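Local structure of TqaA (Penicillium aethiopicum, 5DLK) at residues P203-F208 against M317-S322; H95-T100 against S322-T327; A292-Y297 against N454-I459; M283-K288 against D348-T353; V121-C126 against F159-C164. The protein is the C-terminal condensation-type domain of a fungal nonribosomal peptide synthetase, which probably closes the carrier-bound peptide into a ring and releases it. One frame throughout, in Å; residues are numbered along the deposited sequence.

Contact 1: P203-F208 against M317-S322; sequences PPTSDF and MDNIES
Chi1 of -57° at Ser206 and -55° at Asn319 sets both OG of the serine and CG of the asparagine anti to their own carbonyl carbons, and the two side chains meet there. Asn319 is the third residue of a type II beta turn, Met317 to Ile320, with the positive phi that this position takes. The turn is closed by Ile320 N on Met317 O and lifts the amide toward the 203-208 loop. Asn319 ND2 donates to Ser206 OG at 3.2 Å, the N-H...O angle being 154° and the hydroxyl somewhat tilted out of the amide plane. The same OG lies 3.3 Å from Asp318 O, at best a weak bond. ND2 is also 3.1 Å from Ser206 N, but both are donors, so that approach is mere proximity. Thr205 crosses Asn319 at a slant, its OG1 4.1 Å from Asn319 CB. This is a surface join between two irregular loops of the condensation fold. Just beyond it Asp207 N-caps helix 208-218, with OD1 on His210 N, while Met317 and Ile320 pack on Tyr211 of that helix. A water finishes the join: it lies 2.9 Å from Thr205 OG1 and donates to Ser322 O at 2.6 Å.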
# COMPACT_ATOMS: atom_id res chain seq x y z
N PRO A 203 -17.04 -15.63 -8.04
CA PRO A 203 -16.11 -16.73 -8.32
C PRO A 203 -15.20 -16.96 -7.13
O PRO A 203 -14.92 -16.02 -6.40
CB PRO A 203 -15.33 -16.22 -9.53
CG PRO A 203 -15.40 -14.74 -9.43
CD PRO A 203 -16.75 -14.43 -8.85
N PRO A 204 -14.77 -18.21 -6.92
CA PRO A 204 -13.77 -18.43 -5.86
C PRO A 204 -12.51 -17.59 -6.11
O PRO A 204 -12.24 -17.17 -7.23
CB PRO A 204 -13.48 -19.94 -5.94
CG PRO A 204 -14.10 -20.41 -7.23
CD PRO A 204 -15.23 -19.48 -7.51
N THR A 205 -11.77 -17.34 -5.04
CA THR A 205 -10.59 -16.48 -5.12
C THR A 205 -9.49 -17.05 -4.24
O THR A 205 -9.74 -17.94 -3.43
CB THR A 205 -10.92 -15.04 -4.68
OG1 THR A 205 -9.79 -14.18 -4.93
CG2 THR A 205 -11.27 -15.01 -3.20
N SER A 206 -8.27 -16.53 -4.39
CA SER A 206 -7.18 -16.92 -3.51
C SER A 206 -7.05 -15.90 -2.40
O SER A 206 -7.63 -14.82 -2.48
CB SER A 206 -5.87 -17.04 -4.28
OG SER A 206 -6.01 -17.96 -5.34
N ASP A 207 -6.32 -16.24 -1.35
CA ASP A 207 -6.09 -15.24 -0.32
C ASP A 207 -4.62 -14.84 -0.26
O ASP A 207 -3.80 -15.33 -1.04
CB ASP A 207 -6.57 -15.71 1.06
CG ASP A 207 -5.95 -17.02 1.50
OD1 ASP A 207 -4.97 -17.48 0.88
OD2 ASP A 207 -6.45 -17.58 2.50
N PHE A 208 -4.31 -13.93 0.66
CA PHE A 208 -2.96 -13.42 0.76
C PHE A 208 -1.99 -14.51 1.20
O PHE A 208 -0.85 -14.55 0.74
CB PHE A 208 -2.93 -12.23 1.73
CG PHE A 208 -1.61 -11.55 1.80
CD1 PHE A 208 -1.09 -10.91 0.68
CD2 PHE A 208 -0.88 -11.56 2.98
CE1 PHE A 208 0.15 -10.30 0.73
CE2 PHE A 208 0.36 -10.94 3.04
CZ PHE A 208 0.87 -10.31 1.92
N MET A 317 0.21 -16.73 -10.75
CA MET A 317 -0.60 -17.53 -9.84
C MET A 317 -2.06 -17.19 -10.09
O MET A 317 -2.37 -16.08 -10.54
CB MET A 317 -0.20 -17.29 -8.38
CG MET A 317 -0.93 -16.17 -7.64
SD MET A 317 -0.35 -16.00 -5.93
CE MET A 317 1.36 -15.59 -6.21
N ASP A 318 -2.94 -18.15 -9.84
CA ASP A 318 -4.37 -17.93 -10.03
C ASP A 318 -4.84 -16.79 -9.14
O ASP A 318 -4.45 -16.71 -7.97
CB ASP A 318 -5.16 -19.20 -9.74
CG ASP A 318 -4.83 -20.33 -10.70
OD1 ASP A 318 -4.47 -20.04 -11.86
OD2 ASP A 318 -4.94 -21.50 -10.30
N ASN A 319 -5.66 -15.92 -9.71
CA ASN A 319 -6.28 -14.79 -9.01
C ASN A 319 -5.30 -13.74 -8.51
O ASN A 319 -5.64 -12.93 -7.65
CB ASN A 319 -7.10 -15.30 -7.82
CG ASN A 319 -8.14 -16.32 -8.23
OD1 ASN A 319 -8.76 -16.19 -9.28
ND2 ASN A 319 -8.32 -17.34 -7.40
N ILE A 320 -4.08 -13.74 -9.06
CA ILE A 320 -3.08 -12.76 -8.65
C ILE A 320 -3.61 -11.33 -8.85
O ILE A 320 -3.30 -10.43 -8.08
CB ILE A 320 -1.74 -12.95 -9.43
CG1 ILE A 320 -0.64 -12.03 -8.89
CG2 ILE A 320 -1.92 -12.74 -10.92
CD1 ILE A 320 -0.37 -12.18 -7.41
N GLU A 321 -4.46 -11.17 -9.86
CA GLU A 321 -5.04 -9.88 -10.23
C GLU A 321 -6.08 -9.38 -9.23
O GLU A 321 -6.37 -8.19 -9.17
CB GLU A 321 -5.68 -9.97 -11.62
CG GLU A 321 -6.74 -11.08 -11.76
CD GLU A 321 -6.14 -12.46 -12.03
OE1 GLU A 321 -4.94 -12.54 -12.36
OE2 GLU A 321 -6.88 -13.48 -11.91
N SER A 322 -6.64 -10.30 -8.44
CA SER A 322 -7.80 -9.96 -7.63
C SER A 322 -7.73 -10.36 -6.15
O SER A 322 -8.60 -9.97 -5.38
CB SER A 322 -9.05 -10.58 -8.27
OG SER A 322 -8.96 -12.00 -8.28
O HOH W 1 -10.50 -11.42 -4.33

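Contact 2: H95-T100 against S322-T327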
# COMPACT_ATOMS: atom_id res chain seq x y z
N HIS A 95 -12.51 -13.48 2.63
CA HIS A 95 -11.11 -13.04 2.50
C HIS A 95 -10.31 -13.21 3.79
O HIS A 95 -10.50 -12.46 4.74
CB HIS A 95 -11.05 -11.56 2.09
CG HIS A 95 -11.69 -11.27 0.77
ND1 HIS A 95 -11.11 -11.62 -0.44
CD2 HIS A 95 -12.85 -10.64 0.46
CE1 HIS A 95 -11.89 -11.22 -1.43
NE2 HIS A 95 -12.95 -10.63 -0.91
N SER A 96 -9.40 -14.17 3.83
CA SER A 96 -8.76 -14.50 5.10
C SER A 96 -7.89 -13.36 5.65
O SER A 96 -7.66 -13.28 6.85
CB SER A 96 -7.92 -15.78 4.97
OG SER A 96 -6.79 -15.58 4.15
N ILE A 97 -7.43 -12.46 4.77
CA ILE A 97 -6.65 -11.32 5.26
C ILE A 97 -7.50 -10.44 6.20
O ILE A 97 -6.97 -9.84 7.13
CB ILE A 97 -6.10 -10.45 4.08
CG1 ILE A 97 -5.08 -9.42 4.60
CG2 ILE A 97 -7.21 -9.73 3.35
CD1 ILE A 97 -3.94 -10.02 5.35
N LEU A 98 -8.82 -10.42 5.99
CA LEU A 98 -9.71 -9.62 6.83
C LEU A 98 -9.97 -10.29 8.19
O LEU A 98 -10.46 -9.65 9.12
CB LEU A 98 -11.04 -9.34 6.10
CG LEU A 98 -10.99 -8.64 4.74
CD1 LEU A 98 -12.38 -8.40 4.16
CD2 LEU A 98 -10.20 -7.33 4.81
N ARG A 99 -9.62 -11.57 8.32
CA ARG A 99 -9.70 -12.22 9.63
C ARG A 99 -8.31 -12.53 10.16
O ARG A 99 -8.11 -13.52 10.87
CB ARG A 99 -10.54 -13.50 9.57
CG ARG A 99 -10.76 -14.06 8.20
CD ARG A 99 -11.82 -15.18 8.24
NE ARG A 99 -11.93 -15.79 6.93
CZ ARG A 99 -11.19 -16.81 6.53
NH1 ARG A 99 -10.31 -17.36 7.36
NH2 ARG A 99 -11.33 -17.29 5.31
N THR A 100 -7.35 -11.69 9.81
CA THR A 100 -5.99 -11.87 10.28
C THR A 100 -5.67 -10.95 11.46
O THR A 100 -6.02 -9.77 11.47
CB THR A 100 -4.99 -11.63 9.11
OG1 THR A 100 -5.22 -12.61 8.09
CG2 THR A 100 -3.59 -11.77 9.58
N SER A 322 -6.64 -10.30 -8.44
CA SER A 322 -7.80 -9.96 -7.63
C SER A 322 -7.73 -10.36 -6.15
O SER A 322 -8.60 -9.97 -5.38
CB SER A 322 -9.05 -10.58 -8.27
OG SER A 322 -8.96 -12.00 -8.28
N LEU A 323 -6.71 -11.13 -5.75
CA LEU A 323 -6.65 -11.55 -4.36
C LEU A 323 -6.43 -10.33 -3.47
O LEU A 323 -5.72 -9.39 -3.84
CB LEU A 323 -5.55 -12.60 -4.13
CG LEU A 323 -4.06 -12.25 -4.27
CD1 LEU A 323 -3.46 -11.82 -2.94
CD2 LEU A 323 -3.30 -13.46 -4.82
N LEU A 324 -7.07 -10.34 -2.30
CA LEU A 324 -7.06 -9.17 -1.43
C LEU A 324 -5.93 -9.23 -0.42
O LEU A 324 -5.77 -10.20 0.32
CB LEU A 324 -8.41 -9.04 -0.70
CG LEU A 324 -8.61 -7.80 0.16
CD1 LEU A 324 -8.61 -6.52 -0.67
CD2 LEU A 324 -9.92 -7.94 0.97
N GLY A 325 -5.13 -8.17 -0.39
CA GLY A 325 -4.03 -8.11 0.54
C GLY A 325 -3.05 -7.05 0.10
O GLY A 325 -3.29 -6.34 -0.87
N CYS A 326 -1.94 -6.95 0.80
CA CYS A 326 -0.93 -5.96 0.49
C CYS A 326 0.25 -6.66 -0.19
O CYS A 326 1.13 -7.15 0.48
CB CYS A 326 -0.46 -5.25 1.75
SG CYS A 326 0.82 -4.01 1.39
N THR A 327 0.23 -6.71 -1.51
CA THR A 327 1.35 -7.32 -2.23
C THR A 327 2.37 -6.29 -2.69
O THR A 327 3.36 -6.64 -3.37
CB THR A 327 0.88 -8.11 -3.46
OG1 THR A 327 0.32 -7.23 -4.44
CG2 THR A 327 -0.15 -9.18 -3.05
O HOH W 2 -8.47 -12.78 -0.49
O HOH W 3 -6.91 -12.48 1.53
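Leu324 pushes its side chain into the 95-100 turn, where His95, Ile97 and Leu98 receive it. Its CD2 lies over one face of the His95 ring, 4.0 Å from the centroid and displaced toward the rim, a CH-pi contact. The same methyl reaches Leu98 CD2 at 3.9 Å, and the two leucine side chains cross at about a right angle. Ile97 CG2 comes to 4.0 Å from Leu324 CG and, more tightly, to 3.4 Å from Leu324 O. The polar atoms are bridged by two waters. One sits in the plane of the imidazole, 2.9 Å from His95 ND1, and weakly accepts from Leu324 N; the other accepts from Ile97 N and donates to Leu324 O at 2.8 Å. In the next shell, His95 NE2 is bonded to Asp192 OD2, which fixes the turn of the ring, and Leu189 of helix 186-197 lies against both leucines. At Gly325 the backbone takes angles (phi 162°, psi -175°) at which a CB would collide with the carbonyl oxygen before it. Further along, Thr327 N bonds Asp182 OD2. Asp182 and the pantetheine-binding Gly183 end this domain's version of the HHxxxDG motif of condensation domains, with serine replacing the first histidine; the buried contact lies close to that motif, the 322-327 segment probably being part of the family's floor loop beside the active-site tunnel.

Contact 3: A292-Y297 against N454-I459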
# COMPACT_ATOMS: atom_id res chain seq x y z
N ALA A 292 15.11 10.93 -10.82
CA ALA A 292 16.51 10.54 -11.04
C ALA A 292 17.38 11.71 -11.45
O ALA A 292 18.51 11.84 -10.99
CB ALA A 292 16.60 9.43 -12.09
N LEU A 293 16.85 12.56 -12.31
CA LEU A 293 17.62 13.72 -12.75
C LEU A 293 17.85 14.68 -11.58
O LEU A 293 18.96 15.23 -11.42
CB LEU A 293 16.91 14.46 -13.90
CG LEU A 293 17.75 15.63 -14.43
CD1 LEU A 293 19.09 15.14 -14.99
CD2 LEU A 293 16.95 16.37 -15.49
N PHE A 294 16.80 14.89 -10.79
CA PHE A 294 16.88 15.72 -9.58
C PHE A 294 18.00 15.21 -8.68
O PHE A 294 18.85 15.99 -8.21
CB PHE A 294 15.52 15.71 -8.85
CG PHE A 294 15.55 16.43 -7.51
CD1 PHE A 294 15.28 17.79 -7.44
CD2 PHE A 294 15.82 15.74 -6.34
CE1 PHE A 294 15.29 18.45 -6.19
CE2 PHE A 294 15.83 16.38 -5.11
CZ PHE A 294 15.58 17.74 -5.04
N LEU A 295 18.00 13.90 -8.44
CA LEU A 295 19.04 13.33 -7.58
C LEU A 295 20.44 13.40 -8.21
O LEU A 295 21.42 13.67 -7.52
CB LEU A 295 18.72 11.88 -7.24
CG LEU A 295 17.53 11.67 -6.29
CD1 LEU A 295 17.21 10.17 -6.19
CD2 LEU A 295 17.80 12.25 -4.92
N SER A 296 20.54 13.15 -9.51
CA SER A 296 21.84 13.19 -10.17
C SER A 296 22.48 14.57 -9.97
O SER A 296 23.67 14.68 -9.70
CB SER A 296 21.73 12.86 -11.66
OG SER A 296 21.15 13.91 -12.42
N TYR A 297 21.67 15.61 -10.08
CA TYR A 297 22.16 16.98 -9.88
C TYR A 297 22.61 17.24 -8.44
O TYR A 297 23.73 17.69 -8.20
CB TYR A 297 21.08 17.97 -10.28
CG TYR A 297 21.48 19.41 -10.02
CD1 TYR A 297 22.39 20.05 -10.85
CD2 TYR A 297 20.97 20.10 -8.93
CE1 TYR A 297 22.76 21.36 -10.61
CE2 TYR A 297 21.34 21.40 -8.68
CZ TYR A 297 22.23 22.02 -9.52
OH TYR A 297 22.59 23.32 -9.26
N ASN A 454 7.93 21.30 -5.84
CA ASN A 454 8.06 22.25 -6.94
C ASN A 454 9.08 21.81 -7.99
O ASN A 454 8.80 21.86 -9.18
CB ASN A 454 8.45 23.63 -6.41
CG ASN A 454 7.25 24.37 -5.83
OD1 ASN A 454 6.10 23.98 -6.05
ND2 ASN A 454 7.51 25.43 -5.07
N ASN A 455 10.26 21.41 -7.53
CA ASN A 455 11.33 21.02 -8.45
C ASN A 455 10.96 19.77 -9.26
O ASN A 455 11.14 19.73 -10.48
CB ASN A 455 12.62 20.73 -7.69
CG ASN A 455 13.26 21.98 -7.10
OD1 ASN A 455 14.14 21.86 -6.25
ND2 ASN A 455 12.78 23.16 -7.49
N ILE A 456 10.49 18.74 -8.56
CA ILE A 456 10.08 17.50 -9.22
C ILE A 456 8.99 17.78 -10.25
O ILE A 456 9.07 17.32 -11.38
CB ILE A 456 9.55 16.45 -8.20
CG1 ILE A 456 10.65 16.01 -7.22
CG2 ILE A 456 9.00 15.22 -8.92
CD1 ILE A 456 11.87 15.36 -7.88
N SER A 457 7.97 18.55 -9.86
CA SER A 457 6.90 18.85 -10.81
C SER A 457 7.42 19.67 -12.00
O SER A 457 6.98 19.44 -13.13
CB SER A 457 5.74 19.56 -10.11
OG SER A 457 6.13 20.82 -9.61
N ALA A 458 8.35 20.59 -11.77
CA ALA A 458 8.92 21.40 -12.85
C ALA A 458 9.66 20.55 -13.87
O ALA A 458 9.57 20.78 -15.08
CB ALA A 458 9.86 22.48 -12.28
N ILE A 459 10.43 19.59 -13.37
CA ILE A 459 11.16 18.67 -14.25
C ILE A 459 10.20 17.81 -15.06
O ILE A 459 10.39 17.64 -16.27
CB ILE A 459 12.12 17.76 -13.45
CG1 ILE A 459 13.19 18.62 -12.76
CG2 ILE A 459 12.81 16.73 -14.39
CD1 ILE A 459 13.79 17.94 -11.54
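Phe294 reaches from helix 283-299 to Asn455, Ile456 and Ile459 of helix 446-465, an interhelical packing in which the local axes cross at 121° and come within 10.2 Å. The phenylalanine meets its partners in order from CB outward. Its CB touches two isoleucine methyls, 3.8 Å from Ile456 CD1 and 3.9 Å from Ile459 CD1. With CG anti to the backbone N (chi1 174°), the ring is carried off the helix toward its partner; CG is still 3.9 Å from Ile456 CD1, and the two side chains cross at about a right angle. CD1 then approaches Asn455 CB at 4.0 Å. Beside this, Leu293 CD2 touches Ile459 CG2 more loosely, at 4.3 Å. The two helices belong to the C-terminal half of the condensation fold, far from the pantetheine-binding residues, and the last residue of the chain, Phe476, packs on both Phe294 and Ile459. Leu452, a turn earlier in helix 446-465, also touches the Phe294 side chain. At the rim Asn455 takes over: ND2 is held by Glu451 OE2 of its own helix, and the amide plane stands 41° from the ring. Asn455 OD1 lies in the ring plane, at the edge, 3.6 Å from Phe294 CE1.

Contact 4: M283-K288 against D348-T353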
# COMPACT_ATOMS: atom_id res chain seq x y z
N MET A 283 3.43 7.15 -17.35
CA MET A 283 3.47 8.25 -16.41
C MET A 283 4.42 7.93 -15.26
O MET A 283 5.15 8.81 -14.80
CB MET A 283 2.05 8.55 -15.86
CG MET A 283 1.97 9.87 -15.08
SD MET A 283 2.31 11.32 -16.09
CE MET A 283 0.84 11.32 -17.13
N ALA A 284 4.43 6.69 -14.79
CA ALA A 284 5.34 6.32 -13.71
C ALA A 284 6.80 6.56 -14.11
O ALA A 284 7.60 7.05 -13.31
CB ALA A 284 5.15 4.86 -13.31
N THR A 285 7.14 6.21 -15.35
CA THR A 285 8.48 6.45 -15.88
C THR A 285 8.84 7.92 -15.87
O THR A 285 9.94 8.32 -15.48
CB THR A 285 8.60 5.89 -17.31
OG1 THR A 285 8.52 4.47 -17.23
CG2 THR A 285 9.94 6.26 -17.97
N LEU A 286 7.90 8.75 -16.31
CA LEU A 286 8.12 10.18 -16.35
C LEU A 286 8.42 10.73 -14.95
O LEU A 286 9.37 11.49 -14.75
CB LEU A 286 6.90 10.88 -16.97
CG LEU A 286 7.00 12.39 -17.16
CD1 LEU A 286 8.20 12.73 -18.03
CD2 LEU A 286 5.73 12.87 -17.84
N VAL A 287 7.65 10.29 -13.96
CA VAL A 287 7.88 10.75 -12.60
C VAL A 287 9.23 10.26 -12.05
O VAL A 287 9.97 11.00 -11.40
CB VAL A 287 6.76 10.26 -11.67
CG1 VAL A 287 7.11 10.60 -10.23
CG2 VAL A 287 5.42 10.89 -12.10
N LYS A 288 9.53 8.99 -12.29
CA LYS A 288 10.77 8.42 -11.75
C LYS A 288 12.01 8.96 -12.47
O LYS A 288 13.05 9.15 -11.83
CB LYS A 288 10.69 6.89 -11.81
CG LYS A 288 9.67 6.41 -10.76
CD LYS A 288 9.15 5.02 -11.05
CE LYS A 288 8.01 4.69 -10.06
NZ LYS A 288 7.46 3.31 -10.27
N ASP A 348 16.00 9.50 -24.16
CA ASP A 348 16.96 8.44 -23.83
C ASP A 348 16.85 8.10 -22.35
O ASP A 348 16.89 6.93 -21.97
CB ASP A 348 18.39 8.86 -24.16
CG ASP A 348 18.61 9.09 -25.66
OD1 ASP A 348 18.12 8.28 -26.45
OD2 ASP A 348 19.28 10.08 -26.03
N LEU A 349 16.72 9.13 -21.51
CA LEU A 349 16.56 8.91 -20.07
C LEU A 349 15.24 8.21 -19.79
O LEU A 349 15.18 7.30 -18.96
CB LEU A 349 16.67 10.24 -19.30
CG LEU A 349 16.25 10.15 -17.83
CD1 LEU A 349 17.17 9.18 -17.10
CD2 LEU A 349 16.27 11.54 -17.17
N LEU A 350 14.17 8.63 -20.46
CA LEU A 350 12.86 8.01 -20.22
C LEU A 350 12.89 6.51 -20.58
O LEU A 350 12.41 5.68 -19.83
CB LEU A 350 11.77 8.72 -21.01
CG LEU A 350 11.53 10.16 -20.52
CD1 LEU A 350 10.58 10.90 -21.47
CD2 LEU A 350 10.95 10.12 -19.12
N HIS A 351 13.48 6.18 -21.73
CA HIS A 351 13.53 4.78 -22.15
C HIS A 351 14.34 3.94 -21.17
O HIS A 351 13.93 2.82 -20.82
CB HIS A 351 14.11 4.64 -23.57
CG HIS A 351 13.09 4.91 -24.64
ND1 HIS A 351 11.88 4.25 -24.69
CD2 HIS A 351 13.09 5.79 -25.67
CE1 HIS A 351 11.18 4.70 -25.71
NE2 HIS A 351 11.89 5.63 -26.32
N HIS A 352 15.47 4.48 -20.73
CA HIS A 352 16.32 3.78 -19.77
C HIS A 352 15.59 3.58 -18.45
O HIS A 352 15.61 2.48 -17.88
CB HIS A 352 17.64 4.53 -19.55
CG HIS A 352 18.48 3.98 -18.43
ND1 HIS A 352 19.08 2.74 -18.50
CD2 HIS A 352 18.83 4.51 -17.24
CE1 HIS A 352 19.75 2.52 -17.37
NE2 HIS A 352 19.63 3.59 -16.60
N THR A 353 14.95 4.63 -17.96
CA THR A 353 14.26 4.56 -16.67
C THR A 353 13.17 3.49 -16.73
O THR A 353 12.96 2.73 -15.78
CB THR A 353 13.68 5.93 -16.27
OG1 THR A 353 14.76 6.86 -16.14
CG2 THR A 353 12.95 5.86 -14.93
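Thr285 meets Leu350 and Thr353 where helix 283-299 starts out across helix 346-358, a helix-helix crossing of the condensation fold next to the pantetheine site. The local axes run 9.0 Å apart at 113°. Thr285 does the closest touching: its CG2, anti to the backbone N, runs up to Leu350 O at 3.1 Å, a tight fit for a methyl on a carbonyl oxygen. The other branch, OG1, turns to Gln354 OE1 and to Thr282 OG1; Thr282 is itself a pantetheine-binding residue, so Thr285 is a second-shell neighbour of that site. Nearby, Leu286 and Leu350 lie side by side and point the same way, with Leu286 CD1 3.9 Å from Leu350 CD2. Further along the helix, Thr353 CG2 touches both Thr285 O at 3.9 Å and Lys288 CB at 4.0 Å. Beyond CG the lysine chain runs extended, away from the contact, and its NZ bonds His308 ND1. Thr353's hydroxyl stays with its own helix: OG1 donates to Leu349 O at 2.9 Å from above the carbonyl plane, while Thr353 N reaches that oxygen from the opposite face.

Contact 5: V121-C126 against F159-C164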
# COMPACT_ATOMS: atom_id res chain seq x y z
N VAL A 121 -20.75 -6.16 14.49
CA VAL A 121 -20.74 -4.76 14.05
C VAL A 121 -20.97 -3.81 15.22
O VAL A 121 -21.86 -4.04 16.04
CB VAL A 121 -21.80 -4.52 12.97
CG1 VAL A 121 -21.85 -3.07 12.56
CG2 VAL A 121 -21.52 -5.42 11.75
N ARG A 122 -20.17 -2.76 15.32
CA ARG A 122 -20.43 -1.71 16.29
C ARG A 122 -21.54 -0.83 15.71
O ARG A 122 -21.46 -0.36 14.57
CB ARG A 122 -19.16 -0.90 16.59
CG ARG A 122 -19.37 0.30 17.49
CD ARG A 122 -18.05 1.00 17.83
NE ARG A 122 -17.45 1.65 16.65
CZ ARG A 122 -16.40 2.47 16.71
NH1 ARG A 122 -15.83 2.74 17.88
NH2 ARG A 122 -15.92 3.01 15.59
N GLU A 123 -22.61 -0.63 16.47
CA GLU A 123 -23.77 0.04 15.92
C GLU A 123 -24.17 1.21 16.79
O GLU A 123 -24.12 1.11 18.02
CB GLU A 123 -24.95 -0.92 15.77
CG GLU A 123 -24.64 -2.16 14.96
CD GLU A 123 -25.78 -2.57 14.06
OE1 GLU A 123 -26.65 -1.72 13.75
OE2 GLU A 123 -25.81 -3.75 13.66
N VAL A 124 -24.53 2.31 16.15
CA VAL A 124 -24.99 3.50 16.84
C VAL A 124 -26.34 3.93 16.28
O VAL A 124 -26.48 4.08 15.07
CB VAL A 124 -23.99 4.67 16.71
CG1 VAL A 124 -24.53 5.90 17.42
CG2 VAL A 124 -22.62 4.28 17.27
N GLN A 125 -27.32 4.14 17.15
CA GLN A 125 -28.56 4.79 16.74
C GLN A 125 -28.50 6.21 17.27
O GLN A 125 -28.45 6.40 18.48
CB GLN A 125 -29.81 4.04 17.26
CG GLN A 125 -30.00 2.65 16.65
CD GLN A 125 -29.17 1.56 17.35
OE1 GLN A 125 -29.23 1.40 18.57
NE2 GLN A 125 -28.38 0.82 16.56
N CYS A 126 -28.45 7.19 16.37
CA CYS A 126 -28.21 8.57 16.76
C CYS A 126 -29.46 9.23 17.31
O CYS A 126 -30.57 8.77 17.04
CB CYS A 126 -27.73 9.39 15.58
SG CYS A 126 -26.17 8.84 14.87
N PHE A 159 -16.22 -3.31 11.70
CA PHE A 159 -17.26 -2.56 11.00
C PHE A 159 -18.10 -1.77 11.98
O PHE A 159 -18.34 -2.21 13.10
CB PHE A 159 -18.18 -3.50 10.22
CG PHE A 159 -17.49 -4.34 9.19
CD1 PHE A 159 -16.85 -5.51 9.55
CD2 PHE A 159 -17.49 -3.95 7.87
CE1 PHE A 159 -16.20 -6.30 8.59
CE2 PHE A 159 -16.84 -4.73 6.89
CZ PHE A 159 -16.20 -5.91 7.26
N THR A 160 -18.54 -0.60 11.52
CA THR A 160 -19.38 0.30 12.32
C THR A 160 -20.56 0.71 11.46
O THR A 160 -20.42 0.97 10.27
CB THR A 160 -18.62 1.56 12.80
OG1 THR A 160 -17.47 1.17 13.57
CG2 THR A 160 -19.51 2.43 13.69
N LEU A 161 -21.74 0.77 12.06
CA LEU A 161 -22.95 1.16 11.34
C LEU A 161 -23.66 2.21 12.17
O LEU A 161 -24.09 1.92 13.29
CB LEU A 161 -23.85 -0.06 11.13
CG LEU A 161 -25.00 0.02 10.14
CD1 LEU A 161 -24.48 0.53 8.81
CD2 LEU A 161 -25.62 -1.36 9.98
N VAL A 162 -23.73 3.44 11.65
CA VAL A 162 -24.27 4.57 12.41
C VAL A 162 -25.53 5.08 11.71
O VAL A 162 -25.47 5.50 10.56
CB VAL A 162 -23.23 5.70 12.57
CG1 VAL A 162 -23.80 6.86 13.35
CG2 VAL A 162 -21.99 5.17 13.29
N SER A 163 -26.66 5.05 12.42
CA SER A 163 -27.96 5.28 11.78
C SER A 163 -28.73 6.47 12.36
O SER A 163 -28.73 6.69 13.56
CB SER A 163 -28.86 4.04 11.94
OG SER A 163 -28.28 2.91 11.32
N CYS A 164 -29.38 7.22 11.48
CA CYS A 164 -30.42 8.16 11.89
C CYS A 164 -31.70 7.37 12.20
O CYS A 164 -31.92 6.32 11.60
CB CYS A 164 -30.69 9.19 10.81
SG CYS A 164 -29.30 10.25 10.39
O HOH W 4 -27.04 1.31 13.44
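Arg122 grips Thr160 side-on: NE and NH2 both donate to Thr160 OG1, each at 3.1 Å, with the hydroxyl oxygen close to the guanidinium plane. Chi3 of 68° bends the chain and turns NE toward Thr160. NH2 also forms a salt bridge with Asp144 at the end of helix 132-144, so the arginine ties both strands to that helix. Main-chain bonds follow in the parallel pattern. Arg122 N donates to Phe159 O and its carbonyl accepts from Leu161 N at 2.8 Å; Val124 repeats this between Leu161 O and Ser163 N, and Cys126 N closes the run on Ser163 O, nearly straight at 175°. A CA-H...O contact, Glu123 CA to Leu161 O at 3.2 Å, adds to it. On the face carrying Arg122 and Thr160, Val124 and Val162 lie side by side, with Val124 CB 4.0 Å from Val162 CG2. Beyond them Cys126 SG presses to 3.4 Å from Val162 CG1. The other face bears Glu123 beside Leu161, and a water 2.9 Å from Ser163 OG also lies within bonding distance of Glu123 OE1 and the backbone Leu161 O. Glu123 OE2 is paired with Arg85 of helix 81-94, which packs there against Phe159 and Leu161. Helix 132-144 covers the first face, placing Leu139 on Arg122 and Cys136 on Val162. Parallel neighbours joined through a helix make a beta-alpha-beta crossover, here forming one edge of the mixed sheet in the N-terminal half of the condensation fold.

In the fold
Contacts 1 and 2 share Ser322 and lie 10 Å apart between centres; Asp207 of one probably bonds Ser96 of the other, so the 317-327 loop is held to 203-208 and 95-100. Contact 5 closes first along the chain, nested in the loop spanned by contact 2, yet sits 25 Å from it, centre to centre, at the edge of the five-stranded sheet. Contacts 3 and 4 both use helix 283-299, their centres 12 Å apart, and lie about 48 Å, centre to centre, from contact 5, across the chain's centre. Thus 3 and 4 pack the C-terminal half and 5 the N-terminal half, while contact 2, with contact 1 beside it, probably links the halves.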